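Proline dehydrogenase (Bradyrhizobium japonicum USDA 110, PDB 3HAZ) probably oxidises L-proline to L-glutamate in two steps, joining an FAD-dependent proline dehydrogenase and an NAD-dependent 1-pyrroline-5-carboxylate dehydrogenase in one chain. Local coordinates at residues A76-A81 and A454-R459; G143-R148 and P152-A157; T350-A355 and P500-P505; C618-A623 and A949-Q954; A766-A771 and R907-T912. One frame throughout, in Å; residues are numbered along the deposited sequence.

Contact 1. Residues A76-A81 and A454-R459; sequences ALMVLA and AYLVRR. With SO4 (sulfate ion), chain K.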
# COMPACT_ATOMS: atom_id res chain seq x y z
N ALA A 76 18.31 17.87 36.65
CA ALA A 76 19.07 19.12 36.76
C ALA A 76 18.43 20.08 37.77
O ALA A 76 19.14 20.77 38.50
CB ALA A 76 19.21 19.78 35.39
N LEU A 77 17.10 20.12 37.80
CA LEU A 77 16.42 21.05 38.70
C LEU A 77 16.49 20.57 40.15
O LEU A 77 16.61 21.37 41.08
CB LEU A 77 14.97 21.26 38.26
CG LEU A 77 14.80 21.96 36.91
CD1 LEU A 77 13.33 22.19 36.61
CD2 LEU A 77 15.58 23.26 36.84
N MET A 78 16.44 19.25 40.34
CA MET A 78 16.57 18.67 41.68
C MET A 78 17.97 18.87 42.25
O MET A 78 18.15 19.07 43.45
CB MET A 78 16.21 17.18 41.65
CG MET A 78 14.72 16.93 41.39
SD MET A 78 14.32 15.17 41.27
CE MET A 78 14.07 14.74 42.99
N VAL A 79 18.97 18.82 41.37
CA VAL A 79 20.34 19.08 41.77
C VAL A 79 20.51 20.54 42.16
O VAL A 79 21.09 20.86 43.19
CB VAL A 79 21.34 18.72 40.64
CG1 VAL A 79 22.73 19.29 40.94
CG2 VAL A 79 21.40 17.21 40.47
N LEU A 80 19.99 21.43 41.32
CA LEU A 80 20.04 22.85 41.62
C LEU A 80 19.28 23.12 42.93
O LEU A 80 19.71 23.91 43.76
CB LEU A 80 19.44 23.67 40.47
CG LEU A 80 19.34 25.17 40.69
CD1 LEU A 80 20.71 25.76 41.04
CD2 LEU A 80 18.74 25.86 39.48
N ALA A 81 18.13 22.46 43.10
CA ALA A 81 17.33 22.60 44.31
C ALA A 81 18.13 22.26 45.56
O ALA A 81 18.11 23.01 46.53
CB ALA A 81 16.06 21.75 44.23
N ALA A 454 23.74 9.32 41.49
CA ALA A 454 23.53 7.93 41.10
C ALA A 454 22.14 7.45 41.49
O ALA A 454 21.49 6.72 40.74
CB ALA A 454 24.61 7.05 41.72
N TYR A 455 21.69 7.86 42.67
CA TYR A 455 20.38 7.47 43.17
C TYR A 455 19.23 8.20 42.46
O TYR A 455 18.21 7.59 42.14
CB TYR A 455 20.30 7.73 44.68
CG TYR A 455 18.97 7.38 45.31
CD1 TYR A 455 18.74 6.12 45.86
CD2 TYR A 455 17.95 8.32 45.39
CE1 TYR A 455 17.52 5.80 46.45
CE2 TYR A 455 16.73 8.02 45.98
CZ TYR A 455 16.52 6.76 46.50
OH TYR A 455 15.31 6.45 47.09
N LEU A 456 19.39 9.50 42.23
CA LEU A 456 18.35 10.29 41.59
C LEU A 456 17.98 9.75 40.22
O LEU A 456 16.80 9.69 39.86
CB LEU A 456 18.79 11.75 41.46
CG LEU A 456 18.38 12.67 42.62
CD1 LEU A 456 18.79 14.09 42.31
CD2 LEU A 456 16.88 12.57 42.87
N VAL A 457 19.00 9.38 39.45
CA VAL A 457 18.83 8.83 38.11
C VAL A 457 17.87 7.65 38.11
O VAL A 457 16.85 7.66 37.41
CB VAL A 457 20.18 8.35 37.54
CG1 VAL A 457 19.95 7.56 36.25
CG2 VAL A 457 21.11 9.51 37.31
N ARG A 458 18.20 6.64 38.90
CA ARG A 458 17.36 5.45 38.98
C ARG A 458 15.94 5.84 39.37
O ARG A 458 14.97 5.39 38.75
CB ARG A 458 17.96 4.45 39.97
CG ARG A 458 17.54 3.02 39.74
CD ARG A 458 18.67 2.04 40.04
NE ARG A 458 19.51 2.48 41.16
CZ ARG A 458 19.09 2.53 42.42
NH1 ARG A 458 17.85 2.19 42.73
NH2 ARG A 458 19.92 2.94 43.37
N ARG A 459 15.82 6.72 40.36
CA ARG A 459 14.52 7.18 40.84
C ARG A 459 13.67 7.84 39.76
O ARG A 459 12.46 7.62 39.68
CB ARG A 459 14.71 8.15 42.02
CG ARG A 459 13.43 8.82 42.49
CD ARG A 459 12.65 7.94 43.45
NE ARG A 459 11.70 8.73 44.23
CZ ARG A 459 11.92 9.15 45.47
NH1 ARG A 459 13.05 8.85 46.09
NH2 ARG A 459 10.99 9.86 46.10
S SO4 K . 16.02 0.86 45.02
O1 SO4 K . 14.69 0.71 45.60
O2 SO4 K . 15.88 1.02 43.58
O3 SO4 K . 16.67 2.04 45.58
O4 SO4 K . 16.82 -0.33 45.32

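Contact 2. Residues G143-R148 and P152-A157; sequences GRLVKR and PAVRTA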
# COMPACT_ATOMS: atom_id res chain seq x y z
N GLY A 143 19.17 26.45 30.23
CA GLY A 143 18.90 27.42 29.19
C GLY A 143 17.86 26.90 28.22
O GLY A 143 16.96 27.63 27.79
N ARG A 144 17.96 25.62 27.87
CA ARG A 144 16.98 25.02 26.96
C ARG A 144 15.60 25.01 27.62
O ARG A 144 14.59 25.26 26.97
CB ARG A 144 17.41 23.62 26.53
CG ARG A 144 18.53 23.60 25.49
CD ARG A 144 18.79 22.19 24.97
NE ARG A 144 19.81 22.16 23.93
CZ ARG A 144 20.05 21.12 23.13
NH1 ARG A 144 21.00 21.20 22.21
NH2 ARG A 144 19.35 20.01 23.26
N LEU A 145 15.58 24.74 28.92
CA LEU A 145 14.35 24.77 29.70
C LEU A 145 13.76 26.18 29.71
O LEU A 145 12.55 26.36 29.59
CB LEU A 145 14.63 24.30 31.12
CG LEU A 145 13.52 23.62 31.90
CD1 LEU A 145 12.80 22.60 31.04
CD2 LEU A 145 14.12 22.96 33.13
N VAL A 146 14.63 27.18 29.84
CA VAL A 146 14.20 28.57 29.90
C VAL A 146 13.59 29.00 28.56
O VAL A 146 12.56 29.66 28.52
CB VAL A 146 15.37 29.52 30.28
CG1 VAL A 146 15.04 30.96 29.92
CG2 VAL A 146 15.68 29.39 31.76
N LYS A 147 14.24 28.62 27.47
CA LYS A 147 13.74 28.92 26.14
C LYS A 147 12.35 28.30 25.94
O LYS A 147 11.47 28.92 25.34
CB LYS A 147 14.73 28.43 25.08
CG LYS A 147 14.30 28.66 23.63
CD LYS A 147 15.45 28.40 22.67
CE LYS A 147 15.03 28.51 21.21
NZ LYS A 147 14.37 27.26 20.70
N ARG A 148 12.14 27.10 26.47
CA ARG A 148 10.89 26.39 26.25
C ARG A 148 9.75 26.86 27.15
O ARG A 148 8.63 27.07 26.69
CB ARG A 148 11.09 24.88 26.41
CG ARG A 148 9.96 24.07 25.80
CD ARG A 148 10.22 22.58 25.86
NE ARG A 148 9.93 22.02 27.17
CZ ARG A 148 10.85 21.51 27.99
NH1 ARG A 148 10.49 21.02 29.17
NH2 ARG A 148 12.12 21.49 27.61
N PRO A 152 10.41 32.55 34.31
CA PRO A 152 9.56 32.47 35.50
C PRO A 152 9.07 31.05 35.83
O PRO A 152 9.04 30.67 37.00
CB PRO A 152 8.39 33.41 35.17
CG PRO A 152 9.00 34.43 34.25
CD PRO A 152 9.99 33.65 33.40
N ALA A 153 8.70 30.27 34.82
CA ALA A 153 8.25 28.91 35.08
C ALA A 153 9.40 28.04 35.60
O ALA A 153 9.18 27.14 36.42
CB ALA A 153 7.62 28.29 33.82
N VAL A 154 10.61 28.29 35.12
CA VAL A 154 11.77 27.54 35.59
C VAL A 154 12.03 27.82 37.07
O VAL A 154 12.35 26.91 37.83
CB VAL A 154 13.03 27.82 34.73
CG1 VAL A 154 14.27 27.14 35.36
CG2 VAL A 154 12.80 27.35 33.30
N ARG A 155 11.88 29.08 37.47
CA ARG A 155 12.01 29.44 38.88
C ARG A 155 10.95 28.71 39.71
O ARG A 155 11.25 28.12 40.75
CB ARG A 155 11.90 30.96 39.08
CG ARG A 155 12.99 31.73 38.34
CD ARG A 155 12.89 33.24 38.55
NE ARG A 155 13.90 33.92 37.73
CZ ARG A 155 13.63 34.72 36.71
NH1 ARG A 155 12.37 34.98 36.38
NH2 ARG A 155 14.63 35.27 36.02
N THR A 156 9.72 28.74 39.22
CA THR A 156 8.62 28.03 39.89
C THR A 156 8.90 26.53 39.98
O THR A 156 8.72 25.92 41.03
CB THR A 156 7.30 28.28 39.17
OG1 THR A 156 7.03 29.68 39.15
CG2 THR A 156 6.16 27.56 39.89
N ALA A 157 9.35 25.94 38.88
CA ALA A 157 9.70 24.52 38.88
C ALA A 157 10.86 24.22 39.85
O ALA A 157 10.87 23.19 40.52
CB ALA A 157 10.06 24.05 37.47

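Contact 3. Residues T350-A355 and P500-P505; sequences TEIKRA and PRIPLP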
# COMPACT_ATOMS: atom_id res chain seq x y z
N THR A 350 18.12 -1.56 32.24
CA THR A 350 19.50 -2.02 32.29
C THR A 350 19.60 -3.49 31.90
O THR A 350 20.49 -3.87 31.14
CB THR A 350 20.12 -1.76 33.67
OG1 THR A 350 20.22 -0.35 33.87
CG2 THR A 350 21.51 -2.38 33.78
N GLU A 351 18.69 -4.31 32.40
CA GLU A 351 18.73 -5.73 32.08
C GLU A 351 18.52 -5.98 30.58
O GLU A 351 19.15 -6.85 30.00
CB GLU A 351 17.70 -6.52 32.89
CG GLU A 351 17.85 -6.37 34.41
CD GLU A 351 19.19 -6.82 34.94
OE1 GLU A 351 19.44 -6.65 36.15
OE2 GLU A 351 20.01 -7.35 34.15
N ILE A 352 17.64 -5.20 29.96
CA ILE A 352 17.38 -5.36 28.54
C ILE A 352 18.65 -5.01 27.76
O ILE A 352 19.10 -5.78 26.91
CB ILE A 352 16.21 -4.47 28.04
CG1 ILE A 352 14.92 -4.81 28.79
CG2 ILE A 352 16.01 -4.62 26.52
CD1 ILE A 352 14.58 -6.28 28.80
N LYS A 353 19.23 -3.86 28.07
CA LYS A 353 20.40 -3.39 27.34
C LYS A 353 21.55 -4.37 27.50
O LYS A 353 22.18 -4.76 26.51
CB LYS A 353 20.82 -1.99 27.83
CG LYS A 353 21.98 -1.38 27.03
CD LYS A 353 22.18 0.09 27.39
CE LYS A 353 23.32 0.71 26.59
NZ LYS A 353 23.58 2.12 27.02
N ARG A 354 21.80 -4.80 28.73
CA ARG A 354 22.91 -5.70 29.00
C ARG A 354 22.80 -7.01 28.23
O ARG A 354 23.77 -7.50 27.66
CB ARG A 354 23.03 -5.99 30.49
CG ARG A 354 23.67 -4.88 31.30
CD ARG A 354 23.64 -5.22 32.77
NE ARG A 354 24.40 -4.28 33.58
CZ ARG A 354 24.86 -4.56 34.79
NH1 ARG A 354 25.55 -3.64 35.46
NH2 ARG A 354 24.63 -5.75 35.32
N ALA A 355 21.61 -7.61 28.25
CA ALA A 355 21.43 -8.90 27.61
C ALA A 355 21.64 -8.78 26.10
O ALA A 355 22.19 -9.68 25.47
CB ALA A 355 20.05 -9.47 27.94
N PRO A 500 6.25 -8.09 21.97
CA PRO A 500 6.30 -8.33 20.52
C PRO A 500 7.28 -7.41 19.82
O PRO A 500 7.68 -7.71 18.69
CB PRO A 500 4.87 -7.99 20.08
CG PRO A 500 4.42 -6.99 21.09
CD PRO A 500 4.94 -7.55 22.38
N ARG A 501 7.67 -6.32 20.46
CA ARG A 501 8.58 -5.37 19.82
C ARG A 501 9.96 -5.30 20.46
O ARG A 501 10.71 -4.35 20.24
CB ARG A 501 7.94 -3.98 19.74
CG ARG A 501 6.74 -3.93 18.79
CD ARG A 501 6.12 -2.54 18.72
NE ARG A 501 5.32 -2.23 19.89
CZ ARG A 501 5.64 -1.33 20.81
NH1 ARG A 501 4.85 -1.11 21.85
NH2 ARG A 501 6.77 -0.63 20.70
N ILE A 502 10.31 -6.32 21.25
CA ILE A 502 11.65 -6.43 21.80
C ILE A 502 12.26 -7.75 21.35
O ILE A 502 11.90 -8.81 21.84
CB ILE A 502 11.67 -6.35 23.34
CG1 ILE A 502 11.10 -5.01 23.82
CG2 ILE A 502 13.09 -6.51 23.88
CD1 ILE A 502 11.04 -4.88 25.34
N PRO A 503 13.20 -7.68 20.39
CA PRO A 503 13.77 -8.92 19.87
C PRO A 503 14.73 -9.53 20.88
O PRO A 503 15.33 -8.80 21.66
CB PRO A 503 14.55 -8.45 18.65
CG PRO A 503 14.92 -7.03 18.95
CD PRO A 503 13.83 -6.48 19.83
N LEU A 504 14.86 -10.86 20.86
CA LEU A 504 15.91 -11.53 21.62
C LEU A 504 17.27 -11.05 21.11
O LEU A 504 17.39 -10.64 19.96
CB LEU A 504 15.80 -13.04 21.41
CG LEU A 504 14.51 -13.69 21.88
CD1 LEU A 504 14.47 -15.14 21.42
CD2 LEU A 504 14.38 -13.59 23.39
N PRO A 505 18.30 -11.10 21.96
CA PRO A 505 19.61 -10.61 21.52
C PRO A 505 20.09 -11.25 20.22
O PRO A 505 20.71 -10.56 19.42
CB PRO A 505 20.53 -10.97 22.68
CG PRO A 505 19.62 -10.99 23.88
CD PRO A 505 18.31 -11.54 23.37

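Contact 4. Residues C618-A623 and A949-Q954; sequences CRYYAA and AVVGVQ. With SO4 (sulfate ion), chain E.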
# COMPACT_ATOMS: atom_id res chain seq x y z
N CYS A 618 32.40 -11.59 9.61
CA CYS A 618 32.03 -12.50 8.53
C CYS A 618 30.59 -12.31 8.08
O CYS A 618 30.31 -12.23 6.88
CB CYS A 618 32.26 -13.96 8.96
SG CYS A 618 33.99 -14.40 9.27
N ARG A 619 29.67 -12.25 9.03
CA ARG A 619 28.25 -12.15 8.70
C ARG A 619 27.91 -10.78 8.12
O ARG A 619 27.12 -10.67 7.19
CB ARG A 619 27.37 -12.46 9.91
CG ARG A 619 27.57 -13.87 10.45
CD ARG A 619 26.39 -14.33 11.31
NE ARG A 619 26.61 -15.69 11.80
CZ ARG A 619 27.12 -15.98 12.99
NH1 ARG A 619 27.46 -15.00 13.82
NH2 ARG A 619 27.30 -17.24 13.35
N TYR A 620 28.52 -9.73 8.67
CA TYR A 620 28.27 -8.38 8.21
C TYR A 620 28.83 -8.13 6.81
O TYR A 620 28.14 -7.59 5.94
CB TYR A 620 28.83 -7.35 9.20
CG TYR A 620 28.63 -5.93 8.73
CD1 TYR A 620 27.37 -5.33 8.77
CD2 TYR A 620 29.69 -5.19 8.23
CE1 TYR A 620 27.19 -4.02 8.33
CE2 TYR A 620 29.51 -3.89 7.79
CZ TYR A 620 28.26 -3.31 7.84
OH TYR A 620 28.10 -2.03 7.39
N TYR A 621 30.08 -8.52 6.58
CA TYR A 621 30.63 -8.39 5.23
C TYR A 621 29.89 -9.29 4.24
O TYR A 621 29.73 -8.94 3.06
CB TYR A 621 32.15 -8.65 5.21
CG TYR A 621 32.93 -7.59 5.95
CD1 TYR A 621 32.48 -6.28 6.00
CD2 TYR A 621 34.13 -7.90 6.59
CE1 TYR A 621 33.18 -5.30 6.69
CE2 TYR A 621 34.84 -6.93 7.28
CZ TYR A 621 34.36 -5.63 7.32
OH TYR A 621 35.07 -4.66 8.00
N ALA A 622 29.42 -10.44 4.70
CA ALA A 622 28.64 -11.30 3.81
C ALA A 622 27.37 -10.56 3.41
O ALA A 622 26.99 -10.55 2.23
CB ALA A 622 28.31 -12.63 4.48
N ALA A 623 26.73 -9.91 4.38
CA ALA A 623 25.47 -9.22 4.14
C ALA A 623 25.64 -7.99 3.25
O ALA A 623 24.87 -7.77 2.33
CB ALA A 623 24.80 -8.84 5.47
N ALA A 949 34.15 -1.35 19.88
CA ALA A 949 33.29 -1.04 18.75
C ALA A 949 32.64 -2.31 18.22
O ALA A 949 33.31 -3.34 18.07
CB ALA A 949 34.07 -0.34 17.65
N VAL A 950 31.34 -2.25 17.96
CA VAL A 950 30.60 -3.41 17.51
C VAL A 950 30.38 -3.35 15.99
O VAL A 950 29.91 -2.34 15.47
CB VAL A 950 29.25 -3.52 18.23
CG1 VAL A 950 28.42 -4.66 17.64
CG2 VAL A 950 29.47 -3.74 19.73
N VAL A 951 30.71 -4.43 15.30
CA VAL A 951 30.57 -4.50 13.84
C VAL A 951 29.14 -4.18 13.40
O VAL A 951 28.17 -4.75 13.90
CB VAL A 951 30.97 -5.89 13.28
CG1 VAL A 951 30.66 -5.98 11.78
CG2 VAL A 951 32.46 -6.17 13.56
N GLY A 952 29.02 -3.24 12.46
CA GLY A 952 27.73 -2.85 11.93
C GLY A 952 26.98 -1.89 12.83
O GLY A 952 25.92 -1.38 12.47
N VAL A 953 27.53 -1.63 14.02
CA VAL A 953 26.90 -0.73 14.98
C VAL A 953 27.75 0.52 15.17
O VAL A 953 27.27 1.64 14.99
CB VAL A 953 26.68 -1.43 16.33
CG1 VAL A 953 26.06 -0.47 17.35
CG2 VAL A 953 25.80 -2.67 16.13
N GLN A 954 29.02 0.33 15.53
CA GLN A 954 29.99 1.42 15.51
C GLN A 954 31.04 1.17 14.43
O GLN A 954 32.10 0.59 14.71
CB GLN A 954 30.68 1.59 16.87
CG GLN A 954 29.75 2.05 17.99
CD GLN A 954 29.30 0.92 18.88
OE1 GLN A 954 29.99 -0.09 19.01
NE2 GLN A 954 28.14 1.09 19.52
S SO4 E . 38.20 -1.64 20.09
O1 SO4 E . 37.21 -0.62 19.76
O2 SO4 E . 39.42 -1.39 19.33
O3 SO4 E . 38.51 -1.61 21.52
O4 SO4 E . 37.65 -2.96 19.77

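Contact 5. Residues A766-A771 and R907-T912; sequences AMIADA and RAIERT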
# COMPACT_ATOMS: atom_id res chain seq x y z
N ALA A 766 41.63 10.99 23.61
CA ALA A 766 41.28 11.82 24.75
C ALA A 766 39.87 11.53 25.23
O ALA A 766 39.04 10.99 24.49
CB ALA A 766 41.40 13.30 24.38
N MET A 767 39.60 11.90 26.48
CA MET A 767 38.25 11.99 26.99
C MET A 767 38.07 13.36 27.64
O MET A 767 38.97 13.85 28.31
CB MET A 767 37.94 10.90 28.01
CG MET A 767 36.59 11.08 28.69
SD MET A 767 36.17 9.79 29.88
CE MET A 767 35.84 8.39 28.80
N ILE A 768 36.91 13.97 27.42
CA ILE A 768 36.59 15.22 28.10
C ILE A 768 35.45 14.96 29.08
O ILE A 768 34.38 14.49 28.69
CB ILE A 768 36.19 16.32 27.11
CG1 ILE A 768 37.29 16.52 26.06
CG2 ILE A 768 35.89 17.62 27.85
CD1 ILE A 768 36.92 17.51 24.97
N ALA A 769 35.69 15.22 30.36
CA ALA A 769 34.67 15.08 31.38
C ALA A 769 34.45 16.40 32.12
O ALA A 769 35.40 16.96 32.68
CB ALA A 769 35.05 13.97 32.37
N ASP A 770 33.22 16.92 32.10
CA ASP A 770 32.92 18.16 32.83
C ASP A 770 32.24 17.86 34.16
O ASP A 770 32.02 16.70 34.50
CB ASP A 770 32.09 19.14 31.97
CG ASP A 770 30.67 18.67 31.70
OD1 ASP A 770 30.10 17.88 32.49
OD2 ASP A 770 30.10 19.12 30.69
N ALA A 771 31.92 18.91 34.92
CA ALA A 771 31.45 18.74 36.29
C ALA A 771 30.00 18.27 36.41
O ALA A 771 29.52 18.01 37.52
CB ALA A 771 31.67 20.01 37.11
N ARG A 907 41.95 22.63 21.11
CA ARG A 907 43.18 22.85 20.36
C ARG A 907 44.23 21.80 20.72
O ARG A 907 44.91 21.28 19.84
CB ARG A 907 43.74 24.25 20.63
CG ARG A 907 42.91 25.38 20.06
CD ARG A 907 43.74 26.66 19.96
NE ARG A 907 42.91 27.85 19.81
CZ ARG A 907 42.67 28.72 20.79
NH1 ARG A 907 43.20 28.53 21.99
NH2 ARG A 907 41.90 29.78 20.56
N ALA A 908 44.36 21.50 22.00
CA ALA A 908 45.29 20.46 22.44
C ALA A 908 45.01 19.11 21.77
O ALA A 908 45.92 18.37 21.43
CB ALA A 908 45.24 20.31 23.96
N ILE A 909 43.73 18.80 21.57
CA ILE A 909 43.37 17.55 20.94
C ILE A 909 43.66 17.60 19.43
O ILE A 909 44.18 16.64 18.86
CB ILE A 909 41.89 17.20 21.18
CG1 ILE A 909 41.63 17.00 22.67
CG2 ILE A 909 41.49 15.95 20.40
CD1 ILE A 909 40.15 16.95 23.04
N GLU A 910 43.35 18.73 18.81
CA GLU A 910 43.58 18.90 17.37
C GLU A 910 45.06 18.85 17.03
O GLU A 910 45.43 18.47 15.92
CB GLU A 910 43.00 20.23 16.90
CG GLU A 910 41.49 20.28 16.87
CD GLU A 910 40.98 21.69 16.61
OE1 GLU A 910 41.66 22.66 17.02
OE2 GLU A 910 39.89 21.82 16.01
N ARG A 911 45.88 19.23 18.00
CA ARG A 911 47.30 19.46 17.79
C ARG A 911 48.10 18.19 17.51
O ARG A 911 49.10 18.22 16.80
CB ARG A 911 47.87 20.20 19.02
CG ARG A 911 49.30 20.71 18.88
CD ARG A 911 50.26 19.91 19.75
NE ARG A 911 51.23 20.79 20.41
CZ ARG A 911 52.21 20.37 21.21
NH1 ARG A 911 52.37 19.08 21.46
NH2 ARG A 911 53.04 21.25 21.76
N THR A 912 47.66 17.06 18.07
CA THR A 912 48.44 15.83 17.93
C THR A 912 48.42 15.32 16.49
O THR A 912 49.37 14.68 16.04
CB THR A 912 47.93 14.72 18.85
OG1 THR A 912 46.75 14.14 18.29
CG2 THR A 912 47.64 15.26 20.25

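Contact 1. Residues A76-A81 and A454-R459
Two flat groups, the R458 guanidinium and the Y455 ring, belong to the helix whose L456 meets M78; R458 binds a sulfate ion, probably from the crystallisation liquor, and the Y455 ring only comes near it, obliquely, with Y455 CE1 4.0 Å from sulfate O3. At the guanidinium edge, in its plane, sits that O3, 3.1 Å from R458 NH1, and the N-H aims almost straight at it, at 170°. Sulfate O2 is modelled implausibly close to the same nitrogen, so the fine placing of the ion is doubtful. E199 forms a salt bridge with R458 NH2, so the guanidinium is held from two of its nitrogens, while D195 bonds the Y455 hydroxyl. Bends at chi2 and chi3 (35°) curl the R458 chain back to bring its end to the anion. A leucine in its place would probably leave the sulfate without this donor and E199 without its charged mate.

Between the helices the contact is purely apolar. M78 runs extended to SD and then turns at chi3 (86°), which carries CE to 3.6 Å from L456 CD2; SD lies 4.0 Å from that same methyl. The other branch, L456 CD1, comes 4.1 Å from M78 CB, so the leucine fork spans the methionine from root to tip. V79 adds a marginal touch. M78 also packs on M165 of helix 151-168.

Helix 452-463 follows strand 440-448 of the proline dehydrogenase barrel, a TIM-barrel relative. The contact thus fastens the helical region assigned to the DNA-binding family, through helix 71-85, onto a strand-to-helix unit of that barrel.

Contact 2. Residues G143-R148 and P152-A157
V154 of one helix drives a single methyl, CG2, between L145 and V146 of the helix just before it, at the tight bend where helix 140-149 gives way to helix 151-168. The two are consecutive members of the all-helical region assigned to the DNA-binding family of proline dehydrogenases.

The two partners present themselves differently. V146 meets V154 at about a right angle, methyl against methyl, with V146 CG2 3.9 Å from V154 CG2. L145 lies across V154 on a slant and offers its branch point rather than its ends: L145 CG is 4.0 Å from V154 CG2. With CG1 anti to the backbone N (chi1 173°), V154 turns CG2 to the facing helix, and that one carbon serves both neighbours. No hydrogen bond joins the two segments; the contact between them is apolar packing.

Further along its side chain L145 packs on L77 and E73 of helix 71-85, adding a third helix to the apolar cluster. Charged residues of the first helix pair outward: R148 forms a salt bridge with E73, and R144 pairs with D926 and E929, which lie in the aldehyde dehydrogenase part of the same chain. The second subunit also comes in, where K52 O of that subunit is hydrogen-bonded to T156 OG1. The shortest approach across the bend uses backbone: V154 CG2 rests 3.8 Å from L145 O.

Contact 3. Residues T350-A355 and P500-P505
A355 and P505 make the tight end of this contact, I352 and I502 the loose one. At the tight end the proline ring lies against the backbone of the helix: P505 CG is 3.3 Å from A355 O, and P505 CB follows at 3.5 Å from the same oxygen. The carbonyl carbon is close as well, with A355 C 3.7 Å from P505 CG, so two ring methylenes lean on one carbonyl group. The side chains proper are further apart, A355 CB standing 4.4 Å from P505 CG. P505 is buried, and its own carbonyl is tied down by N515 ND2.

At the other end only two methyls meet, I352 CG2 and I502 CG2, 4.4 Å apart. In each isoleucine CG1 stands anti to the carbonyl carbon (chi1 -59° in I352 and -60° in I502), which leaves CG2 as the branch facing across. I502 is partly exposed, and R501, P503 and L504 of the same segment are exposed. Y363 bridges the two ends, packing against A355 and I502, and its hydroxyl is hydrogen-bonded to P503 O.

FAD is near, about 6 Å from the I502 side chain, and I352 lies beside the FAD-binding residues W348 and T367. K353 reaches outward to bond G640 O of the third subunit. Helix 348-357 follows strand 338-343 of the proline dehydrogenase barrel, and the irregular segment 500-505, part of the connection between helices 487-491 and 524-536, runs past its flank.

Contact 4. Residues C618-A623 and A949-Q954
Y620 gives up the most surface here, meeting V951 and G952 where helix 604-629 of the aldehyde dehydrogenase fold packs on a turn in the loop between strands 939-942 and 978-986. The ring takes G952 over one face: G952 CA sits 4.1 Å from the ring centroid, 22° off the normal, a CH-pi contact displaced to the rim, with Y620 CE1 its nearest ring atom at 3.8 Å. G952 has a positive phi (80°), and a beta carbon there would come within 3.2 Å of Y620 CD1, so both backbone and neighbour suit a residue without a side chain.

V951 works at the root of the tyrosine, its CG1 packed to 3.4 Å from Y620 CB and slanting across to the ring. An alanine in place of Y620 would keep the CB that V951 CG1 touches but would probably leave G952 CA without its ring face and open a gap beside the valine.

Backbone bonds to G969 hold G952 in place. A949 N donates to a sulfate also bound by R793 and S795, the neighbours of the predicted active-site C794. Within the turn, V950 N bonds Q954 OE1 at 2.8 Å, tilted 23° from the amide carbonyl plane.

Contact 5. Residues A766-A771 and R907-T912
I909 reaches down from its helix onto A766 and I768, two alternate residues on one face of a strand in the parallel core of the aldehyde dehydrogenase fold. The layout is a beta-alpha-beta crossover: strand 891-897 leads into helix 902-911, which returns to strand 917-921 and on the way passes over the intervening strands 797-803 and 765-769.

The outermost carbon of I909 does most of the touching. Its CD1 lies 4.1 Å from A766 CB, which meets I909 CG1 at a like distance. CG1 of I909 stands anti to the carbonyl carbon (chi1 -63°), and with chi2 extended at 167° the chain runs out to the sheet. I768 slants across it.

In the next shell F801 of the neighbouring strand packs on both A766 and I909, and Y897 lies against I768. Backbone hydrogen bonds to G919 and H921 on one flank, and from M767 to L799 and F801 on the other, fix the strand in the sheet. D770, just past its end, is hydrogen-bonded through OD2 to S922 OG, and the helix is anchored by the salt bridge of E910 with R934. The closest approach is between two delta methyls, I768 CD1 to I909 CD1 at 3.8 Å.

In the fold
From the N terminus, helix 71-85 opens contact 1, whose long loop closes only at 454-459, after the last strand of the proline dehydrogenase barrel. Nested within that loop, contact 2 closes at once, between consecutive helices; the two touch directly through L77, whose CD1 is 3.6 Å from L145 CD2. Contact 3 starts inside the same loop and ends beyond it at 500-505, so it crosses contact 1 and ties a barrel helix to the connecting segment. In the aldehyde dehydrogenase part contact 4 joins helix 604-629 to the loop after strand 939-942, and contact 5, nested inside it, lays helix 902-911 on strand 765-769. Contacts 3 and 4, centres about 19 Å apart, both reach the third subunit.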